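Local coordinates for flagellin B1 (Methanocaldococcus jannaschii DSM 2661, PDB 5YA6), which probably polymerises as a subunit of the archaellum filament that drives swimming, and binds a calcium ion in its globular domain, at residues 45-57 and 130-144. Numbering follows the deposited sequence.
Sequences IDLKNAKLFLIYD and KAIPTRSEVSGQFQP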
ATOM      1  N   ILE B  45       3.333  -9.349  20.612  1.00 13.73           N
ATOM      2  CA  ILE B  45       2.174  -8.976  19.823  1.00 13.35           C
ATOM      3  C   ILE B  45       1.341 -10.208  19.449  1.00 12.90           C
ATOM      4  O   ILE B  45       1.845 -11.175  18.875  1.00 14.52           O
ATOM      5  CB  ILE B  45       2.635  -8.273  18.555  1.00 13.63           C
ATOM      6  CG1 ILE B  45       3.339  -6.950  18.932  1.00 15.32           C
ATOM      7  CG2 ILE B  45       1.447  -7.928  17.616  1.00 14.29           C
ATOM      8  CD1 ILE B  45       4.182  -6.452  17.800  1.00 17.05           C
ATOM      9  N   ASP B  46       0.061 -10.141  19.743  1.00 14.27           N
ATOM     10  CA  ASP B  46      -0.882 -11.200  19.395  1.00 15.40           C
ATOM     11  C   ASP B  46      -1.227 -11.022  17.906  1.00 14.30           C
ATOM     12  O   ASP B  46      -1.722  -9.935  17.516  1.00 15.74           O
ATOM     13  CB  ASP B  46      -2.142 -11.034  20.269  1.00 17.99           C
ATOM     14  CG  ASP B  46      -3.232 -12.043  19.979  1.00 22.48           C
ATOM     15  OD1 ASP B  46      -2.984 -13.035  19.290  1.00 17.79           O
ATOM     16  OD2 ASP B  46      -4.381 -11.809  20.470  1.00 26.57           O
ATOM     17  N   LEU B  47      -1.014 -12.068  17.095  1.00 11.96           N
ATOM     18  CA  LEU B  47      -1.324 -12.072  15.649  1.00 13.16           C
ATOM     19  C   LEU B  47      -2.720 -12.532  15.311  1.00 13.02           C
ATOM     20  O   LEU B  47      -3.193 -12.376  14.183  1.00 13.11           O
ATOM     21  CB  LEU B  47      -0.295 -12.944  14.870  1.00 13.16           C
ATOM     22  CG  LEU B  47       1.162 -12.473  14.933  1.00 13.92           C
ATOM     23  CD1 LEU B  47       2.054 -13.248  14.019  1.00 14.82           C
ATOM     24  CD2 LEU B  47       1.279 -10.969  14.555  1.00 13.09           C
ATOM     25  N   LYS B  48      -3.436 -13.101  16.306  1.00 14.68           N
ATOM     26  CA  LYS B  48      -4.644 -13.816  15.990  1.00 14.33           C
ATOM     27  C   LYS B  48      -5.760 -12.928  15.426  1.00 14.10           C
ATOM     28  O   LYS B  48      -6.542 -13.440  14.614  1.00 16.39           O
ATOM     29  CB  LYS B  48      -5.128 -14.656  17.209  1.00 15.59           C
ATOM     30  CG  LYS B  48      -4.226 -15.826  17.498  1.00 16.57           C
ATOM     31  CD  LYS B  48      -4.591 -16.670  18.723  1.00 18.77           C
ATOM     32  CE  LYS B  48      -4.549 -15.916  20.058  1.00 19.69           C
ATOM     33  NZ  LYS B  48      -3.190 -15.478  20.406  1.00 21.12           N
ATOM     34  N   ASN B  49      -5.823 -11.621  15.725  1.00 17.05           N
ATOM     35  CA  ASN B  49      -6.815 -10.708  15.081  1.00 19.35           C
ATOM     36  C   ASN B  49      -6.213  -9.787  14.040  1.00 19.41           C
ATOM     37  O   ASN B  49      -6.841  -8.829  13.609  1.00 19.00           O
ATOM     38  CB  ASN B  49      -7.472  -9.863  16.183  1.00 24.61           C
ATOM     39  CG  ASN B  49      -8.256 -10.720  17.084  1.00 31.21           C
ATOM     40  OD1 ASN B  49      -7.835 -11.015  18.206  1.00 40.77           O
ATOM     41  ND2 ASN B  49      -9.332 -11.271  16.551  1.00 34.34           N
ATOM     42  N   ALA B  50      -4.993 -10.091  13.633  1.00 17.51           N
ATOM     43  CA  ALA B  50      -4.249  -9.217  12.736  1.00 15.57           C
ATOM     44  C   ALA B  50      -4.832  -9.310  11.353  1.00 15.65           C
ATOM     45  O   ALA B  50      -5.238 -10.402  10.890  1.00 15.25           O
ATOM     46  CB  ALA B  50      -2.759  -9.582  12.743  1.00 14.70           C
ATOM     47  N   LYS B  51      -4.909  -8.180  10.639  1.00 14.13           N
ATOM     48  CA  LYS B  51      -5.505  -8.137   9.356  1.00 15.77           C
ATOM     49  C   LYS B  51      -4.413  -7.759   8.364  1.00 13.10           C
ATOM     50  O   LYS B  51      -3.574  -6.927   8.667  1.00 14.13           O
ATOM     51  CB  LYS B  51      -6.629  -7.132   9.314  1.00 19.18           C
ATOM     52  CG  LYS B  51      -7.856  -7.599  10.137  1.00 24.20           C
ATOM     53  CD  LYS B  51      -8.800  -6.493  10.554  1.00 29.91           C
ATOM     54  CE  LYS B  51     -10.027  -7.051  11.293  1.00 35.05           C
ATOM     55  NZ  LYS B  51      -9.735  -8.004  12.442  1.00 36.61           N
ATOM     56  N   LEU B  52      -4.430  -8.443   7.251  1.00 12.02           N
ATOM     57  CA  LEU B  52      -3.581  -8.191   6.139  1.00 11.46           C
ATOM     58  C   LEU B  52      -4.410  -7.476   5.064  1.00 11.80           C
ATOM     59  O   LEU B  52      -5.329  -8.049   4.466  1.00 11.80           O
ATOM     60  CB  LEU B  52      -2.990  -9.486   5.624  1.00 13.17           C
ATOM     61  CG  LEU B  52      -2.059  -9.356   4.405  1.00 13.44           C
ATOM     62  CD1 LEU B  52      -0.854  -8.462   4.762  1.00 14.38           C
ATOM     63  CD2 LEU B  52      -1.603 -10.712   3.933  1.00 15.22           C
ATOM     64  N   PHE B  53      -3.978  -6.259   4.718  1.00 12.92           N
ATOM     65  CA  PHE B  53      -4.626  -5.425   3.679  1.00 14.25           C
ATOM     66  C   PHE B  53      -3.770  -5.440   2.458  1.00 14.82           C
ATOM     67  O   PHE B  53      -2.578  -5.204   2.584  1.00 14.00           O
ATOM     68  CB  PHE B  53      -4.790  -3.979   4.235  1.00 15.13           C
ATOM     69  CG  PHE B  53      -5.670  -3.869   5.470  1.00 15.49           C
ATOM     70  CD1 PHE B  53      -7.050  -3.645   5.375  1.00 18.45           C
ATOM     71  CD2 PHE B  53      -5.133  -3.937   6.708  1.00 16.84           C
ATOM     72  CE1 PHE B  53      -7.848  -3.594   6.522  1.00 17.93           C
ATOM     73  CE2 PHE B  53      -5.918  -3.858   7.861  1.00 20.29           C
ATOM     74  CZ  PHE B  53      -7.286  -3.664   7.765  1.00 19.17           C
ATOM     75  N   LEU B  54      -4.307  -5.788   1.312  1.00 14.10           N
ATOM     76  CA  LEU B  54      -3.567  -5.788   0.075  1.00 16.60           C
ATOM     77  C   LEU B  54      -4.344  -5.101  -1.048  1.00 18.72           C
ATOM     78  O   LEU B  54      -5.399  -5.585  -1.425  1.00 20.70           O
ATOM     79  CB  LEU B  54      -3.328  -7.201  -0.377  1.00 18.36           C
ATOM     80  CG  LEU B  54      -2.420  -8.063   0.516  1.00 18.65           C
ATOM     81  CD1 LEU B  54      -2.440  -9.520   0.034  1.00 19.35           C
ATOM     82  CD2 LEU B  54      -1.002  -7.540   0.486  1.00 19.41           C
ATOM     83  N   ILE B  55      -3.753  -4.107  -1.693  1.00 14.58           N
ATOM     84  CA  ILE B  55      -4.344  -3.483  -2.864  1.00 14.44           C
ATOM     85  C   ILE B  55      -3.639  -3.972  -4.134  1.00 13.48           C
ATOM     86  O   ILE B  55      -2.410  -3.978  -4.253  1.00 13.33           O
ATOM     87  CB  ILE B  55      -4.146  -1.939  -2.789  1.00 13.30           C
ATOM     88  CG1 ILE B  55      -4.727  -1.330  -1.530  1.00 13.91           C
ATOM     89  CG2 ILE B  55      -4.717  -1.244  -4.057  1.00 13.05           C
ATOM     90  CD1 ILE B  55      -4.106  -0.010  -1.085  1.00 14.63           C
ATOM     91  N   TYR B  56      -4.452  -4.384  -5.140  1.00 14.23           N
ATOM     92  CA  TYR B  56      -3.913  -4.858  -6.409  1.00 15.70           C
ATOM     93  C   TYR B  56      -5.060  -4.709  -7.431  1.00 15.99           C
ATOM     94  O   TYR B  56      -6.188  -5.089  -7.160  1.00 16.18           O
ATOM     95  CB  TYR B  56      -3.318  -6.324  -6.320  1.00 16.71           C
ATOM     96  CG  TYR B  56      -3.090  -6.896  -7.696  1.00 17.37           C
ATOM     97  CD1 TYR B  56      -2.161  -6.366  -8.566  1.00 16.40           C
ATOM     98  CD2 TYR B  56      -3.909  -7.939  -8.188  1.00 17.18           C
ATOM     99  CE1 TYR B  56      -2.034  -6.788  -9.877  1.00 18.29           C
ATOM    100  CE2 TYR B  56      -3.724  -8.428  -9.459  1.00 18.50           C
ATOM    101  CZ  TYR B  56      -2.814  -7.867 -10.321  1.00 18.15           C
ATOM    102  OH  TYR B  56      -2.737  -8.256 -11.620  1.00 21.90           O
ATOM    103  N   ASP B  57      -4.760  -4.110  -8.570  1.00 16.13           N
ATOM    104  CA  ASP B  57      -5.623  -4.139  -9.726  1.00 17.62           C
ATOM    105  C   ASP B  57      -6.987  -3.546  -9.409  1.00 17.48           C
ATOM    106  O   ASP B  57      -7.980  -4.071  -9.802  1.00 16.68           O
ATOM    107  CB  ASP B  57      -5.753  -5.592 -10.263  1.00 20.29           C
ATOM    108  CG  ASP B  57      -6.373  -5.664 -11.689  1.00 22.54           C
ATOM    109  OD1 ASP B  57      -6.197  -4.742 -12.486  1.00 22.94           O
ATOM    110  OD2 ASP B  57      -7.059  -6.636 -11.958  1.00 29.11           O
ATOM    111  N   LYS B 130      -6.648 -14.496 -10.092  1.00 18.10           N
ATOM    112  CA  LYS B 130      -5.724 -14.773 -11.185  1.00 20.81           C
ATOM    113  C   LYS B 130      -4.326 -14.640 -10.639  1.00 18.77           C
ATOM    114  O   LYS B 130      -4.151 -14.090  -9.536  1.00 18.78           O
ATOM    115  CB  LYS B 130      -5.873 -13.743 -12.319  1.00 23.54           C
ATOM    116  CG  LYS B 130      -5.745 -12.294 -11.855  1.00 30.27           C
ATOM    117  CD  LYS B 130      -5.135 -11.436 -12.968  1.00 39.15           C
ATOM    118  CE  LYS B 130      -5.270  -9.940 -12.684  1.00 42.77           C
ATOM    119  NZ  LYS B 130      -6.689  -9.492 -12.759  1.00 45.30           N
ATOM    120  N   ALA B 131      -3.342 -15.162 -11.386  1.00 17.44           N
ATOM    121  CA  ALA B 131      -1.964 -15.024 -10.951  1.00 16.32           C
ATOM    122  C   ALA B 131      -1.522 -13.601 -11.267  1.00 14.96           C
ATOM    123  O   ALA B 131      -2.058 -12.970 -12.153  1.00 15.88           O
ATOM    124  CB  ALA B 131      -1.083 -16.053 -11.625  1.00 16.72           C
ATOM    125  N   ILE B 132      -0.565 -13.094 -10.503  1.00 12.36           N
ATOM    126  CA  ILE B 132      -0.128 -11.710 -10.694  1.00 12.89           C
ATOM    127  C   ILE B 132       0.839 -11.617 -11.873  1.00 11.90           C
ATOM    128  O   ILE B 132       1.903 -12.270 -11.869  1.00 10.63           O
ATOM    129  CB  ILE B 132       0.552 -11.182  -9.434  1.00 12.55           C
ATOM    130  CG1 ILE B 132      -0.354 -11.358  -8.181  1.00 12.66           C
ATOM    131  CG2 ILE B 132       0.952  -9.752  -9.650  1.00 12.81           C
ATOM    132  CD1 ILE B 132       0.440 -11.226  -6.919  1.00 15.93           C
ATOM    133  N   PRO B 133       0.468 -10.845 -12.905  1.00 11.35           N
ATOM    134  CA  PRO B 133       1.361 -10.780 -14.063  1.00 13.56           C
ATOM    135  C   PRO B 133       2.543  -9.869 -13.841  1.00 11.98           C
ATOM    136  O   PRO B 133       2.677  -9.203 -12.795  1.00 12.39           O
ATOM    137  CB  PRO B 133       0.458 -10.225 -15.162  1.00 14.40           C
ATOM    138  CG  PRO B 133      -0.604  -9.513 -14.476  1.00 14.91           C
ATOM    139  CD  PRO B 133      -0.780 -10.087 -13.111  1.00 14.02           C
ATOM    140  N   THR B 134       3.440  -9.862 -14.799  1.00 12.16           N
ATOM    141  CA  THR B 134       4.636  -9.054 -14.715  1.00 12.48           C
ATOM    142  C   THR B 134       4.274  -7.544 -14.614  1.00 13.24           C
ATOM    143  O   THR B 134       3.210  -7.106 -15.075  1.00 13.63           O
ATOM    144  CB  THR B 134       5.489  -9.281 -15.988  1.00 14.38           C
ATOM    145  OG1 THR B 134       4.713  -9.016 -17.149  1.00 15.48           O
ATOM    146  CG2 THR B 134       6.038 -10.659 -16.033  1.00 14.66           C
ATOM    147  N   ARG B 135       5.161  -6.799 -13.943  1.00 13.19           N
ATOM    148  CA  ARG B 135       5.095  -5.319 -13.835  1.00 14.92           C
ATOM    149  C   ARG B 135       3.869  -4.862 -13.076  1.00 13.12           C
ATOM    150  O   ARG B 135       3.307  -3.816 -13.395  1.00 15.28           O
ATOM    151  CB  ARG B 135       5.163  -4.663 -15.201  1.00 16.08           C
ATOM    152  CG  ARG B 135       6.410  -5.065 -15.969  1.00 18.28           C
ATOM    153  CD  ARG B 135       6.744  -3.993 -16.983  1.00 21.64           C
ATOM    154  NE  ARG B 135       5.757  -3.927 -18.041  1.00 22.51           N
ATOM    155  CZ  ARG B 135       5.575  -2.900 -18.863  1.00 26.09           C
ATOM    156  NH1 ARG B 135       4.620  -2.982 -19.843  1.00 23.14           N
ATOM    157  NH2 ARG B 135       6.337  -1.794 -18.723  1.00 26.10           N
ATOM    158  N   SER B 136       3.445  -5.633 -12.066  1.00 11.72           N
ATOM    159  CA  SER B 136       2.252  -5.365 -11.330  1.00 11.61           C
ATOM    160  C   SER B 136       2.613  -4.700  -9.962  1.00 11.62           C
ATOM    161  O   SER B 136       3.444  -5.187  -9.174  1.00 11.85           O
ATOM    162  CB  SER B 136       1.504  -6.624 -11.013  1.00 14.65           C
ATOM    163  OG  SER B 136       0.815  -7.143 -12.143  1.00 14.14           O
ATOM    164  N   GLU B 137       1.858  -3.659  -9.618  1.00 10.51           N
ATOM    165  CA  GLU B 137       2.045  -2.969  -8.327  1.00 10.97           C
ATOM    166  C   GLU B 137       1.184  -3.624  -7.254  1.00 10.53           C
ATOM    167  O   GLU B 137      -0.038  -3.763  -7.394  1.00 12.11           O
ATOM    168  CB  GLU B 137       1.584  -1.513  -8.402  1.00 11.67           C
ATOM    169  CG  GLU B 137       2.307  -0.701  -9.421  1.00 12.73           C
ATOM    170  CD  GLU B 137       3.705  -0.360  -9.051  1.00 15.47           C
ATOM    171  OE1 GLU B 137       4.275  -0.897  -8.066  1.00 15.28           O
ATOM    172  OE2 GLU B 137       4.292   0.462  -9.802  1.00 20.24           O
ATOM    173  N   VAL B 138       1.818  -3.979  -6.138  1.00 10.79           N
ATOM    174  CA  VAL B 138       1.137  -4.489  -4.966  1.00  9.68           C
ATOM    175  C   VAL B 138       1.498  -3.690  -3.733  1.00 10.58           C
ATOM    176  O   VAL B 138       2.683  -3.459  -3.496  1.00 10.87           O
ATOM    177  CB  VAL B 138       1.511  -6.002  -4.693  1.00 11.20           C
ATOM    178  CG1 VAL B 138       0.664  -6.517  -3.532  1.00 12.33           C
ATOM    179  CG2 VAL B 138       1.131  -6.827  -5.927  1.00 11.81           C
ATOM    180  N   SER B 139       0.486  -3.257  -2.983  1.00  9.50           N
ATOM    181  CA  SER B 139       0.666  -2.382  -1.796  1.00  9.93           C
ATOM    182  C   SER B 139      -0.140  -2.970  -0.649  1.00 12.62           C
ATOM    183  O   SER B 139      -1.202  -3.584  -0.844  1.00 15.24           O
ATOM    184  CB  SER B 139       0.164  -0.955  -2.093  1.00  9.75           C
ATOM    185  OG  SER B 139       0.820  -0.466  -3.213  1.00 11.81           O
ATOM    186  N   GLY B 140       0.350  -2.867   0.568  1.00 11.29           N
ATOM    187  CA  GLY B 140      -0.420  -3.423   1.697  1.00 12.02           C
ATOM    188  C   GLY B 140       0.177  -3.132   3.052  1.00  9.83           C
ATOM    189  O   GLY B 140       1.276  -2.594   3.152  1.00  9.79           O
ATOM    190  N   GLN B 141      -0.542  -3.520   4.121  1.00  9.55           N
ATOM    191  CA  GLN B 141      -0.064  -3.386   5.467  1.00  9.46           C
ATOM    192  C   GLN B 141      -0.591  -4.623   6.219  1.00  9.50           C
ATOM    193  O   GLN B 141      -1.669  -5.139   5.926  1.00 10.33           O
ATOM    194  CB  GLN B 141      -0.577  -2.120   6.180  1.00  9.71           C
ATOM    195  CG  GLN B 141      -0.035  -0.829   5.481  1.00  9.86           C
ATOM    196  CD  GLN B 141      -0.387   0.422   6.284  1.00 10.82           C
ATOM    197  OE1 GLN B 141      -0.932   0.339   7.379  1.00 11.22           O
ATOM    198  NE2 GLN B 141      -0.003   1.604   5.755  1.00  9.88           N
ATOM    199  N   PHE B 142       0.247  -5.091   7.166  1.00  9.96           N
ATOM    200  CA  PHE B 142      -0.148  -6.139   8.143  1.00  9.87           C
ATOM    201  C   PHE B 142      -0.272  -5.513   9.504  1.00  9.72           C
ATOM    202  O   PHE B 142       0.712  -5.067  10.085  1.00 10.79           O
ATOM    203  CB  PHE B 142       0.882  -7.242   8.153  1.00 10.14           C
ATOM    204  CG  PHE B 142       0.470  -8.434   9.030  1.00 10.04           C
ATOM    205  CD1 PHE B 142      -0.732  -9.047   8.823  1.00 10.99           C
ATOM    206  CD2 PHE B 142       1.329  -8.940   9.997  1.00 10.85           C
ATOM    207  CE1 PHE B 142      -1.119 -10.125   9.587  1.00 12.05           C
ATOM    208  CE2 PHE B 142       0.946 -10.047  10.739  1.00 11.43           C
ATOM    209  CZ  PHE B 142      -0.263 -10.633  10.528  1.00 10.87           C
ATOM    210  N   GLN B 143      -1.518  -5.441   9.988  1.00 10.54           N
ATOM    211  CA  GLN B 143      -1.874  -4.648  11.131  1.00 10.96           C
ATOM    212  C   GLN B 143      -2.470  -5.548  12.259  1.00 12.18           C
ATOM    213  O   GLN B 143      -3.609  -5.950  12.199  1.00 12.33           O
ATOM    214  CB  GLN B 143      -2.927  -3.646  10.697  1.00 12.02           C
ATOM    215  CG  GLN B 143      -3.337  -2.699  11.843  1.00 11.99           C
ATOM    216  CD  GLN B 143      -2.229  -1.854  12.381  1.00 12.14           C
ATOM    217  OE1 GLN B 143      -1.760  -0.892  11.730  1.00 14.07           O
ATOM    218  NE2 GLN B 143      -1.754  -2.218  13.597  1.00 15.42           N
ATOM    219  N   PRO B 144      -1.691  -5.800  13.251  1.00 14.55           N
ATOM    220  CA  PRO B 144      -2.293  -6.434  14.427  1.00 15.13           C
ATOM    221  C   PRO B 144      -3.204  -5.467  15.170  1.00 17.86           C
ATOM    222  O   PRO B 144      -3.181  -4.248  14.956  1.00 16.37           O
ATOM    223  CB  PRO B 144      -1.050  -6.723  15.306  1.00 18.27           C
ATOM    224  CG  PRO B 144       0.013  -6.928  14.302  1.00 17.91           C
ATOM    225  CD  PRO B 144      -0.259  -5.677  13.401  1.00 16.75           C
TER
HETATM  226  O   HOH W   1      -2.159  -2.784  -8.655  1.00 12.91           O
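Asp57 and Lys130 form a salt bridge at the solvent-facing end of this strand pair, OD2 to NZ 3.0 Å, with the ammonium above the carboxylate plane. A water extends the ladder beside it, accepting from Asp57 N and donating to Glu137 O. Strands 51-56 and 137-143 run antiparallel, joined by six backbone hydrogen bonds in the pairs Lys51-Gln143, Phe53-Gln141 and Ile55-Ser139. The bond from Gln141 N to Phe53 O is the most bent, at 142°. Gly140, having no side chain, brings its CA to 2.9 Å from Phe53 O.

Tyr56, its CG anti to the backbone N (chi1 166°), swings its ring towards Lys130, Pro133 and Ser136, meeting the first two at a slant. Glu137 O lies at the ring edge, in its plane, 3.6 Å from Tyr56 CD1, and Tyr56 OH is 3.1 Å from Pro133 CD; Asp57 CB covers one face. At the other end the Phe142 ring packs against both ends of the type I turn from Leu47 to Ala50: Phe142 CZ lies 3.5 Å from Ala50 CB, the short alanine side chain allowing this, and Phe142 CE2 meets Leu47 CD2. Pro144 CB packs on Ile45 CG2 at 3.6 Å.

Leu52, Leu54, Val138 and Phe142 thus line the apolar interior; the other face is mixed, Gln141 NE2 and Ser139 OG bonding reciprocally with the second subunit beside Ile55-Ile55 packing, while Ser139 OG also bonds Gln153.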